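Local coordinates for protein BauA (Acinetobacter baumannii, PDB 6HCP) that takes up ferric preacinetobactin across the outer membrane, as a siderophore transporter of the TonB-dependent receptor family, at residues A[112-117]-A[125-130]; A[117-122]-A[163-168]; A[242-247]-A[288-293]; A[309-314]-A[343-348]. All blocks are in the same frame, centred on the assembly; numbering follows the deposited sequence. Where two conformers were deposited one is given.

Interaction 1: residues A[112-117]-A[125-130]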
# COMPACT_ATOMS: atom_id res chain seq x y z
N SER A 112 2.28 -13.43 -32.59
CA SER A 112 1.64 -12.17 -32.99
C SER A 112 0.16 -12.19 -32.63
O SER A 112 -0.55 -13.20 -32.88
CB SER A 112 1.85 -11.91 -34.48
OG SER A 112 1.10 -10.78 -34.91
N THR A 113 -0.35 -11.04 -32.20
CA THR A 113 -1.77 -10.84 -32.02
C THR A 113 -2.51 -11.10 -33.33
O THR A 113 -3.67 -11.50 -33.32
CB THR A 113 -2.06 -9.44 -31.47
OG1 THR A 113 -1.50 -8.45 -32.34
CG2 THR A 113 -1.50 -9.30 -30.07
N ASN A 114 -1.86 -10.79 -34.44
CA ASN A 114 -2.46 -10.94 -35.77
C ASN A 114 -2.78 -12.41 -36.09
O ASN A 114 -3.48 -12.68 -37.07
CB ASN A 114 -1.50 -10.54 -36.89
CG ASN A 114 -1.24 -9.06 -37.04
OD1 ASN A 114 -0.44 -8.69 -37.90
ND2 ASN A 114 -1.77 -8.23 -36.15
N ASP A 115 -2.17 -13.35 -35.35
CA ASP A 115 -2.12 -14.77 -35.68
C ASP A 115 -3.05 -15.60 -34.78
O ASP A 115 -2.95 -16.83 -34.76
CB ASP A 115 -0.69 -15.30 -35.61
CG ASP A 115 0.18 -14.77 -36.74
OD1 ASP A 115 -0.40 -14.20 -37.69
OD2 ASP A 115 1.43 -14.87 -36.65
N MET A 116 -3.94 -14.96 -34.03
CA MET A 116 -4.90 -15.73 -33.24
C MET A 116 -6.00 -16.27 -34.16
O MET A 116 -6.36 -15.61 -35.13
CB MET A 116 -5.56 -14.86 -32.16
CG MET A 116 -4.55 -14.24 -31.22
SD MET A 116 -5.46 -13.46 -29.84
CE MET A 116 -6.33 -12.16 -30.69
N SER A 117 -6.56 -17.42 -33.79
CA SER A 117 -7.70 -17.94 -34.49
C SER A 117 -8.97 -17.76 -33.66
O SER A 117 -8.91 -17.61 -32.43
CB SER A 117 -7.48 -19.37 -34.89
OG SER A 117 -7.14 -20.20 -33.79
N THR A 125 -10.05 -12.22 -35.71
CA THR A 125 -9.87 -11.60 -34.39
C THR A 125 -9.35 -10.17 -34.50
O THR A 125 -8.74 -9.77 -35.50
CB THR A 125 -8.94 -12.45 -33.52
OG1 THR A 125 -7.79 -12.80 -34.30
CG2 THR A 125 -9.59 -13.71 -33.01
N PRO A 126 -9.52 -9.34 -33.44
CA PRO A 126 -8.96 -8.00 -33.45
C PRO A 126 -7.45 -8.00 -33.70
O PRO A 126 -6.76 -8.92 -33.28
CB PRO A 126 -9.33 -7.48 -32.05
CG PRO A 126 -10.59 -8.22 -31.72
CD PRO A 126 -10.35 -9.62 -32.26
N PHE A 127 -6.97 -6.98 -34.40
CA PHE A 127 -5.61 -6.98 -34.96
C PHE A 127 -4.54 -6.95 -33.86
O PHE A 127 -3.56 -7.67 -33.94
CB PHE A 127 -5.45 -5.77 -35.87
CG PHE A 127 -4.32 -5.88 -36.87
CD1 PHE A 127 -4.46 -6.65 -38.02
CD2 PHE A 127 -3.15 -5.15 -36.71
CE1 PHE A 127 -3.46 -6.65 -38.99
CE2 PHE A 127 -2.15 -5.18 -37.67
CZ PHE A 127 -2.30 -5.95 -38.80
N TYR A 128 -4.72 -6.12 -32.82
CA TYR A 128 -3.63 -5.82 -31.88
C TYR A 128 -4.01 -6.08 -30.42
O TYR A 128 -3.12 -6.26 -29.58
CB TYR A 128 -3.18 -4.37 -32.03
CG TYR A 128 -2.22 -4.07 -33.14
CD1 TYR A 128 -1.29 -5.01 -33.58
CD2 TYR A 128 -2.26 -2.85 -33.79
CE1 TYR A 128 -0.36 -4.69 -34.56
CE2 TYR A 128 -1.31 -2.50 -34.72
CZ TYR A 128 -0.40 -3.44 -35.15
OH TYR A 128 0.49 -3.08 -36.12
N ARG A 129 -5.29 -5.93 -30.05
CA ARG A 129 -5.70 -6.24 -28.67
C ARG A 129 -7.15 -6.72 -28.67
O ARG A 129 -7.98 -6.14 -29.34
CB ARG A 129 -5.54 -5.01 -27.76
CG ARG A 129 -6.02 -5.21 -26.32
CD ARG A 129 -5.16 -4.45 -25.33
NE ARG A 129 -5.13 -3.04 -25.63
CZ ARG A 129 -4.04 -2.32 -25.83
NH1 ARG A 129 -2.85 -2.74 -25.39
NH2 ARG A 129 -4.18 -1.11 -26.34
N THR A 130 -7.40 -7.79 -27.91
CA THR A 130 -8.67 -8.43 -27.84
C THR A 130 -9.15 -8.45 -26.38
O THR A 130 -8.58 -9.16 -25.56
CB THR A 130 -8.63 -9.85 -28.44
OG1 THR A 130 -8.27 -9.72 -29.82
CG2 THR A 130 -9.96 -10.56 -28.32
O HOH W 1 -5.91 -11.11 -34.80
O HOH W 2 -8.89 -15.05 -36.27
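Thr113 and Asn114 both donate to the backbone O of Phe127. Thr113 OG1 lies in the carbonyl plane, on a lone pair, 2.7 Å from Phe127 O. Asn114 ND2 reaches Phe127 O at 2.9 Å from a tilt to that plane, with a bent N-H...O angle of 134°. The same ND2 hangs 3.2 Å above the centre of the Phe127 ring, with the amide turned 46° against it, while Asn114 OD1 lies nearest CZ. Phe127 CD2 in turn sits over the centre of the Tyr128 ring, whose edge receives Thr113 OG1. Met116 closes the other end: its chain bends at the last torsion (chi3 -66°), putting CE 3.2 Å from Thr130 OG1 and beside Thr125 CB. Two waters bridge the segments. Water 1 is hydrogen-bonded to Thr113 O, Pro126 O and Thr125 OG1; water 2 donates to Met116 O (2.8 Å) and accepts from Thr125 N (3.1 Å). Further out, Asp287 of the barrel takes the N-H of Phe127, Asp115 binds Ser156 and the N of Ala154, and Arg129 forms a salt bridge with Asp249. Two plug-domain loops are thus joined through side-chain-to-carbonyl bonds and bridging water, which implies a buried but hydrated seam with one carbonyl oxygen gripped by two donors.

Interaction 2: residues A[117-122]-A[163-168]. With EDO (1,2-ethanediol), chain P; EDO (1,2-ethanediol), chain G.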
# COMPACT_ATOMS: atom_id res chain seq x y z
N SER A 117 -6.56 -17.42 -33.79
CA SER A 117 -7.70 -17.94 -34.49
C SER A 117 -8.97 -17.76 -33.66
O SER A 117 -8.91 -17.61 -32.43
CB SER A 117 -7.48 -19.37 -34.89
OG SER A 117 -7.14 -20.20 -33.79
N MET A 118 -10.11 -17.70 -34.36
CA MET A 118 -11.43 -17.68 -33.75
C MET A 118 -12.22 -18.91 -34.22
O MET A 118 -12.37 -19.09 -35.41
CB MET A 118 -12.22 -16.42 -34.09
CG MET A 118 -13.58 -16.37 -33.37
SD MET A 118 -14.54 -14.90 -33.80
CE MET A 118 -13.51 -13.60 -33.15
N ASN A 119 -12.51 -19.83 -33.29
CA ASN A 119 -13.14 -21.09 -33.62
C ASN A 119 -12.35 -21.78 -34.75
O ASN A 119 -12.94 -22.37 -35.68
CB ASN A 119 -14.60 -20.88 -34.02
CG ASN A 119 -15.42 -20.24 -32.92
OD1 ASN A 119 -15.30 -20.64 -31.76
ND2 ASN A 119 -16.27 -19.30 -33.27
N GLY A 120 -11.02 -21.66 -34.70
CA GLY A 120 -10.12 -22.38 -35.61
C GLY A 120 -9.78 -21.61 -36.87
O GLY A 120 -8.95 -22.07 -37.65
N LEU A 121 -10.42 -20.46 -37.10
CA LEU A 121 -10.25 -19.66 -38.33
C LEU A 121 -9.37 -18.43 -38.07
O LEU A 121 -9.68 -17.62 -37.18
CB LEU A 121 -11.63 -19.23 -38.84
CG LEU A 121 -11.67 -18.64 -40.25
CD1 LEU A 121 -11.28 -19.68 -41.29
CD2 LEU A 121 -13.05 -18.08 -40.57
N PHE A 122 -8.38 -18.22 -38.93
CA PHE A 122 -7.45 -17.09 -38.82
C PHE A 122 -8.00 -15.88 -39.60
O PHE A 122 -8.90 -16.02 -40.44
CB PHE A 122 -6.07 -17.56 -39.27
CG PHE A 122 -5.48 -18.65 -38.41
CD1 PHE A 122 -5.76 -19.99 -38.67
CD2 PHE A 122 -4.72 -18.34 -37.30
CE1 PHE A 122 -5.28 -20.99 -37.83
CE2 PHE A 122 -4.24 -19.34 -36.47
CZ PHE A 122 -4.49 -20.66 -36.75
N LEU A 163 -9.44 -18.71 -29.87
CA LEU A 163 -10.50 -18.13 -29.07
C LEU A 163 -11.83 -18.75 -29.50
O LEU A 163 -12.18 -18.73 -30.70
CB LEU A 163 -10.53 -16.61 -29.27
CG LEU A 163 -9.18 -15.91 -29.08
CD1 LEU A 163 -9.33 -14.41 -29.25
CD2 LEU A 163 -8.57 -16.21 -27.72
N VAL A 164 -12.48 -19.41 -28.54
CA VAL A 164 -13.72 -20.13 -28.78
C VAL A 164 -14.87 -19.24 -28.31
O VAL A 164 -14.90 -18.82 -27.15
CB VAL A 164 -13.71 -21.48 -28.04
CG1 VAL A 164 -15.04 -22.23 -28.20
CG2 VAL A 164 -12.54 -22.35 -28.47
N THR A 165 -15.79 -18.91 -29.21
CA THR A 165 -16.84 -17.95 -28.91
C THR A 165 -17.94 -18.61 -28.06
O THR A 165 -18.00 -19.84 -27.93
CB THR A 165 -17.44 -17.35 -30.19
OG1 THR A 165 -17.93 -18.43 -30.99
CG2 THR A 165 -16.43 -16.52 -30.95
N LYS A 166 -18.77 -17.76 -27.47
CA LYS A 166 -19.90 -18.20 -26.61
C LYS A 166 -21.14 -18.45 -27.48
O LYS A 166 -21.52 -17.61 -28.29
CB LYS A 166 -20.25 -17.10 -25.61
CG LYS A 166 -19.25 -16.85 -24.49
CD LYS A 166 -19.55 -15.54 -23.76
CE LYS A 166 -18.79 -15.41 -22.45
NZ LYS A 166 -19.10 -14.12 -21.77
N TYR A 167 -21.84 -19.56 -27.18
CA TYR A 167 -23.16 -19.82 -27.75
C TYR A 167 -24.17 -20.05 -26.60
O TYR A 167 -23.78 -20.30 -25.44
CB TYR A 167 -23.09 -21.02 -28.70
CG TYR A 167 -22.14 -20.84 -29.86
CD1 TYR A 167 -22.45 -19.97 -30.91
CD2 TYR A 167 -20.90 -21.45 -29.87
CE1 TYR A 167 -21.57 -19.78 -31.96
CE2 TYR A 167 -20.01 -21.27 -30.92
CZ TYR A 167 -20.34 -20.43 -31.97
OH TYR A 167 -19.45 -20.24 -32.99
N ALA A 168 -25.46 -19.99 -26.92
CA ALA A 168 -26.52 -20.05 -25.92
C ALA A 168 -26.59 -21.43 -25.28
O ALA A 168 -26.71 -22.44 -25.96
CB ALA A 168 -27.84 -19.67 -26.53
C1 EDO P . -11.62 -24.55 -38.51
O1 EDO P . -12.14 -25.73 -39.14
C2 EDO P . -12.22 -23.31 -39.15
O2 EDO P . -13.33 -22.89 -38.36
C1 EDO G . -7.84 -19.81 -42.64
O1 EDO G . -7.78 -19.97 -41.20
C2 EDO G . -6.94 -18.68 -43.11
O2 EDO G . -5.56 -19.10 -43.12
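Met118 pairs with Leu163 in parallel strands: Leu163 N donates to Ser117 O and Asn119 N to Leu163 O, both at 2.8 Å, leaving Met118 between the two bonds. The chain then reverses in a type I' turn from Met118 to Leu121, a tight hairpin with Asn119 and Gly120 at its tip, both with positive phi. Strand 117-118 is thereby placed between 121-122 and 159-165 in the five-stranded mixed sheet of the plug domain. Asn119 continues the pairing with its side chain. CG stands anti to the carbonyl carbon (chi1 -60°), and the amide it carries meets Thr165 twice: OD1 accepts from Thr165 N at 3.1 Å, and ND2 donates to Thr165 OG1 at 3.0 Å, almost straight (166°) and in the amide plane. Both bonds fix the rotation of the amide. Tyr167 approaches Asn119 tip to tip, its ring 27° from the amide plane. Thr165 OG1 and Tyr167 OH have their strongest partner in Asp243 of the barrel wall. On the face of Met118 and Leu163, Met118 CG packs 3.7 Å from Thr165 CG2, the two side chains crossing at about a right angle.

Interaction 3: residues A[242-247]-A[288-293]. With C8E ((hydroxyethyloxy)tri(ethyloxy)octane), chain B; EDO (1,2-ethanediol), chain V.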
# COMPACT_ATOMS: atom_id res chain seq x y z
N VAL A 242 -22.67 -19.05 -36.44
CA VAL A 242 -22.35 -17.75 -36.94
C VAL A 242 -21.89 -16.88 -35.77
O VAL A 242 -22.49 -16.90 -34.69
CB VAL A 242 -23.55 -17.12 -37.66
CG1 VAL A 242 -23.27 -15.69 -38.09
CG2 VAL A 242 -24.00 -17.95 -38.85
N ASP A 243 -20.83 -16.11 -36.00
CA ASP A 243 -20.28 -15.17 -35.00
C ASP A 243 -20.03 -13.83 -35.68
O ASP A 243 -19.58 -13.76 -36.83
CB ASP A 243 -19.00 -15.74 -34.39
CG ASP A 243 -19.21 -17.04 -33.64
OD1 ASP A 243 -19.59 -16.97 -32.45
OD2 ASP A 243 -19.02 -18.11 -34.25
N ALA A 244 -20.32 -12.75 -34.97
CA ALA A 244 -19.98 -11.42 -35.44
C ALA A 244 -19.66 -10.52 -34.24
O ALA A 244 -20.26 -10.68 -33.17
CB ALA A 244 -21.10 -10.84 -36.25
N TYR A 245 -18.78 -9.54 -34.45
CA TYR A 245 -18.47 -8.61 -33.39
C TYR A 245 -18.04 -7.28 -33.98
O TYR A 245 -17.58 -7.18 -35.13
CB TYR A 245 -17.40 -9.20 -32.47
CG TYR A 245 -16.01 -9.13 -33.06
CD1 TYR A 245 -15.26 -7.99 -32.94
CD2 TYR A 245 -15.53 -10.15 -33.86
CE1 TYR A 245 -14.03 -7.86 -33.57
CE2 TYR A 245 -14.29 -10.06 -34.46
CZ TYR A 245 -13.53 -8.91 -34.32
OH TYR A 245 -12.33 -8.78 -34.96
N ASP A 246 -18.15 -6.25 -33.14
CA ASP A 246 -17.69 -4.92 -33.43
C ASP A 246 -16.97 -4.42 -32.17
O ASP A 246 -17.56 -4.48 -31.07
CB ASP A 246 -18.89 -4.04 -33.80
CG ASP A 246 -18.58 -2.61 -34.21
OD1 ASP A 246 -17.40 -2.22 -34.26
OD2 ASP A 246 -19.55 -1.88 -34.45
N ALA A 247 -15.69 -4.05 -32.32
CA ALA A 247 -14.83 -3.73 -31.15
C ALA A 247 -14.13 -2.40 -31.36
O ALA A 247 -13.80 -2.01 -32.48
CB ALA A 247 -13.84 -4.85 -30.89
N LYS A 288 -13.84 -5.12 -36.75
CA LYS A 288 -15.16 -5.72 -36.98
C LYS A 288 -14.94 -7.05 -37.68
O LYS A 288 -14.12 -7.12 -38.61
CB LYS A 288 -16.02 -4.80 -37.86
CG LYS A 288 -16.24 -3.40 -37.31
CD LYS A 288 -17.11 -2.51 -38.19
CE LYS A 288 -17.11 -1.08 -37.71
NZ LYS A 288 -18.04 -0.23 -38.49
N GLY A 289 -15.60 -8.10 -37.21
CA GLY A 289 -15.42 -9.43 -37.79
C GLY A 289 -16.71 -10.22 -37.85
O GLY A 289 -17.59 -10.04 -37.03
N ALA A 290 -16.72 -11.24 -38.70
CA ALA A 290 -17.87 -12.14 -38.82
C ALA A 290 -17.40 -13.43 -39.47
O ALA A 290 -16.47 -13.41 -40.30
CB ALA A 290 -18.97 -11.49 -39.62
N MET A 291 -17.91 -14.56 -38.97
CA MET A 291 -17.58 -15.84 -39.56
C MET A 291 -18.77 -16.80 -39.48
O MET A 291 -19.67 -16.62 -38.66
CB MET A 291 -16.38 -16.50 -38.89
CG MET A 291 -16.57 -16.76 -37.41
SD MET A 291 -15.09 -17.52 -36.70
CE MET A 291 -15.09 -19.15 -37.45
N ILE A 292 -18.76 -17.76 -40.39
CA ILE A 292 -19.76 -18.81 -40.41
C ILE A 292 -19.05 -20.13 -40.61
O ILE A 292 -18.10 -20.24 -41.40
CB ILE A 292 -20.82 -18.55 -41.50
CG1 ILE A 292 -21.90 -19.64 -41.49
CG2 ILE A 292 -20.17 -18.42 -42.87
CD1 ILE A 292 -23.12 -19.28 -42.30
N ARG A 293 -19.53 -21.13 -39.87
CA ARG A 293 -19.06 -22.47 -39.95
C ARG A 293 -20.25 -23.40 -40.17
O ARG A 293 -21.27 -23.27 -39.50
CB ARG A 293 -18.37 -22.90 -38.65
CG ARG A 293 -17.08 -22.16 -38.33
CD ARG A 293 -16.48 -22.60 -37.01
NE ARG A 293 -17.28 -22.21 -35.85
CZ ARG A 293 -17.51 -23.01 -34.80
NH1 ARG A 293 -17.03 -24.24 -34.79
NH2 ARG A 293 -18.17 -22.56 -33.75
C1 C8E B . -17.97 0.80 -31.43
C2 C8E B . -17.76 -0.61 -30.91
C3 C8E B . -19.05 -1.30 -30.46
C4 C8E B . -19.83 -0.48 -29.43
C5 C8E B . -20.90 -1.32 -28.74
C6 C8E B . -21.20 -0.78 -27.34
C7 C8E B . -22.09 -1.73 -26.54
C8 C8E B . -22.43 -1.12 -25.18
O9 C8E B . -22.68 -2.14 -24.21
C10 C8E B . -22.95 -1.64 -22.90
C11 C8E B . -23.60 -2.74 -22.08
O12 C8E B . -23.22 -2.59 -20.72
C1 EDO V . -14.81 -27.03 -38.04
O1 EDO V . -15.82 -28.05 -38.06
C2 EDO V . -15.53 -25.70 -38.00
O2 EDO V . -16.89 -25.98 -37.63
O HOH W 3 -18.64 -19.64 -36.46
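Tyr245 lays its ring flat over the backbone of Gly289 on the neighbouring strand. Its CG occupies the position between the backbone N and the carbonyl carbon (chi1 77°). The ring lies across the strand pair: Gly289 N is 3.6 Å above the ring plane, toward the rim, and Tyr245 CE2 is 3.6 Å from Gly289 CA. Because Gly289 carries no CB, the ring can come down on the main chain, the aromatic rescue of glycine seen in antiparallel sheets. Beyond the ring, Tyr245 OH is bonded to Ile124 O of the plug. Asp243 and Met291 project from this same face, Asp243 CB against Met291 CG. The strands, 238-252 and 282-297, are neighbours in the wall of the transmembrane beta-barrel, antiparallel at 179°, with paired backbone bonds at Asp243-Met291 and Tyr245-Gly289; the Tyr245 face turns inward to the plug. There Asp243 meets Arg293 through water 3, which donates to Asp243 OD2 at 2.7 Å and accepts from Arg293 NE at 3.0 Å. Asp243 OD2 and Arg293 NH2, 4.6 Å apart, are too far for a salt bridge, and both side chains also bind Tyr167 OH. On the other face, Val242 CG2 rests 3.8 Å from Ile292 CG1, and Ala244 CB faces Ala290 CB at 4.0 Å. Asp246 and Lys288 run side by side in the same direction, so that Asp246 OD1 touches the aliphatic chain at Lys288 CG (3.5 Å) while their charged ends stay apart. The alkyl tail of a detergent molecule passes close to Asp246.

Interaction 4: residues A[309-314]-A[343-348]. With EDO (1,2-ethanediol), chain L.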
# COMPACT_ATOMS: atom_id res chain seq x y z
N GLY A 309 -15.00 -16.32 -43.28
CA GLY A 309 -15.05 -15.13 -42.46
C GLY A 309 -14.40 -13.94 -43.12
O GLY A 309 -13.62 -14.07 -44.08
N GLN A 310 -14.63 -12.78 -42.51
CA GLN A 310 -14.02 -11.55 -42.92
C GLN A 310 -13.89 -10.62 -41.70
O GLN A 310 -14.69 -10.68 -40.75
CB GLN A 310 -14.86 -10.88 -44.02
CG GLN A 310 -16.31 -10.75 -43.63
CD GLN A 310 -17.16 -10.25 -44.78
OE1 GLN A 310 -17.99 -9.36 -44.60
NE2 GLN A 310 -16.90 -10.77 -45.97
N SER A 311 -12.97 -9.67 -41.80
CA SER A 311 -12.82 -8.69 -40.77
C SER A 311 -12.20 -7.45 -41.38
O SER A 311 -11.58 -7.50 -42.45
CB SER A 311 -12.01 -9.23 -39.60
OG SER A 311 -10.65 -9.41 -39.96
N THR A 312 -12.37 -6.33 -40.68
CA THR A 312 -11.73 -5.10 -41.02
C THR A 312 -11.09 -4.53 -39.75
O THR A 312 -11.66 -4.60 -38.68
CB THR A 312 -12.72 -4.08 -41.61
OG1 THR A 312 -13.68 -3.84 -40.58
CG2 THR A 312 -13.40 -4.58 -42.87
N THR A 313 -9.95 -3.89 -39.95
CA THR A 313 -9.21 -3.18 -38.93
C THR A 313 -8.96 -1.76 -39.41
O THR A 313 -8.50 -1.57 -40.53
CB THR A 313 -7.87 -3.87 -38.64
OG1 THR A 313 -8.16 -5.18 -38.14
CG2 THR A 313 -7.01 -3.07 -37.69
N GLU A 314 -9.20 -0.78 -38.54
CA GLU A 314 -8.78 0.58 -38.77
C GLU A 314 -7.94 1.03 -37.58
O GLU A 314 -8.45 1.07 -36.46
CB GLU A 314 -10.00 1.50 -38.93
CG GLU A 314 -10.88 1.14 -40.12
CD GLU A 314 -12.15 1.99 -40.23
OE1 GLU A 314 -12.32 2.90 -39.41
OE2 GLU A 314 -12.90 1.79 -41.19
N VAL A 343 -7.23 -2.27 -43.09
CA VAL A 343 -7.03 -3.57 -43.72
C VAL A 343 -8.35 -4.35 -43.75
O VAL A 343 -9.14 -4.36 -42.78
CB VAL A 343 -5.86 -4.34 -43.07
CG1 VAL A 343 -5.82 -4.22 -41.58
CG2 VAL A 343 -5.76 -5.80 -43.50
N ASP A 344 -8.64 -4.89 -44.93
CA ASP A 344 -9.80 -5.74 -45.18
C ASP A 344 -9.32 -7.18 -45.41
O ASP A 344 -8.49 -7.42 -46.30
CB ASP A 344 -10.58 -5.26 -46.41
CG ASP A 344 -11.32 -3.94 -46.20
OD1 ASP A 344 -11.70 -3.66 -45.05
OD2 ASP A 344 -11.51 -3.22 -47.18
N LYS A 345 -9.86 -8.11 -44.62
CA LYS A 345 -9.41 -9.48 -44.58
C LYS A 345 -10.57 -10.40 -44.98
O LYS A 345 -11.71 -10.18 -44.56
CB LYS A 345 -8.94 -9.83 -43.17
CG LYS A 345 -7.66 -9.15 -42.70
CD LYS A 345 -7.48 -9.08 -41.18
CE LYS A 345 -7.96 -7.74 -40.64
NZ LYS A 345 -8.51 -7.83 -39.28
N LYS A 346 -10.23 -11.52 -45.63
CA LYS A 346 -11.15 -12.62 -45.87
C LYS A 346 -10.41 -13.94 -45.68
O LYS A 346 -9.24 -14.04 -46.02
CB LYS A 346 -11.70 -12.56 -47.30
CG LYS A 346 -12.54 -11.33 -47.62
CD LYS A 346 -13.01 -11.31 -49.08
CE LYS A 346 -13.27 -9.92 -49.62
NZ LYS A 346 -14.13 -9.13 -48.70
N SER A 347 -11.11 -14.96 -45.18
CA SER A 347 -10.47 -16.20 -44.89
C SER A 347 -11.47 -17.35 -44.99
O SER A 347 -12.67 -17.21 -44.78
CB SER A 347 -9.78 -16.17 -43.53
OG SER A 347 -10.72 -15.85 -42.55
N ALA A 348 -10.93 -18.53 -45.27
CA ALA A 348 -11.77 -19.71 -45.45
C ALA A 348 -10.97 -20.95 -45.11
O ALA A 348 -9.75 -20.99 -45.31
CB ALA A 348 -12.30 -19.74 -46.87
C1 EDO L . -8.89 -0.21 -47.27
O1 EDO L . -10.14 -0.88 -47.09
C2 EDO L . -7.84 -1.28 -47.54
O2 EDO L . -8.30 -2.20 -48.53
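Lys345 crosses from its strand to two hydroxyls of the neighbouring strand, those of Ser311 and Thr313. Its NZ donates to Ser311 OG at 2.7 Å and to Thr313 OG1 at 2.9 Å, so one buried ammonium spans two successive residues of the same face. Turns late in the chain bring it there: chi3 is strained at -96° and places CE near Ser311 OG (3.2 Å), and the bend that follows carries NZ on to Thr313. Both hydroxyls have a second partner, Asp287 for Thr313 and the plug carbonyl of Gly123 for Ser311. Among backbone bonds, three reciprocal pairs link Gly309 with Ser347, Ser311 with Lys345 and Thr313 with Val343. The middle pair is uneven: Lys345 N reaches Ser311 O at 2.8 Å, nearly in line with the C=O, whereas Ser311 N to Lys345 O measures 3.1 Å. Apolar contact is slight, chiefly Val343 CG1 against Thr313 CB at 3.6 Å. On the opposite face, in one of the two conformers of Asp344, this residue lies side by side with Thr312 and an ethanediol donates to its OD2. Ser347 OG, on the Lys345 face, is bonded to Phe122 O of the plug. Such a ladder of antiparallel strands, with a polar inner face meeting the plug, belongs to the plug-filled barrel of TonB-dependent receptors.

Interactions 1 and 2 lie in the plug, share Ser117 and alternate along the chain, with centres about 13 Å apart; interactions 3 and 4 follow later, in the barrel wall. Interactions 3 and 4 are about 10 Å apart, centre to centre, and are joined edge to edge, since strands 282-297 and 302-318 are neighbours, making four consecutive wall strands from 238-252 to 331-358. The centre of interaction 2 is about 9 Å from that of interaction 3, held by Thr165 and Tyr167 on Asp243, and about 15 Å from that of interaction 4, joined by Phe122 O on Ser347 OG. Interaction 1 packs on Tyr245 and Thr313. One patch of plug is therefore fastened to one patch of wall, through both hydrogen bonds and packing.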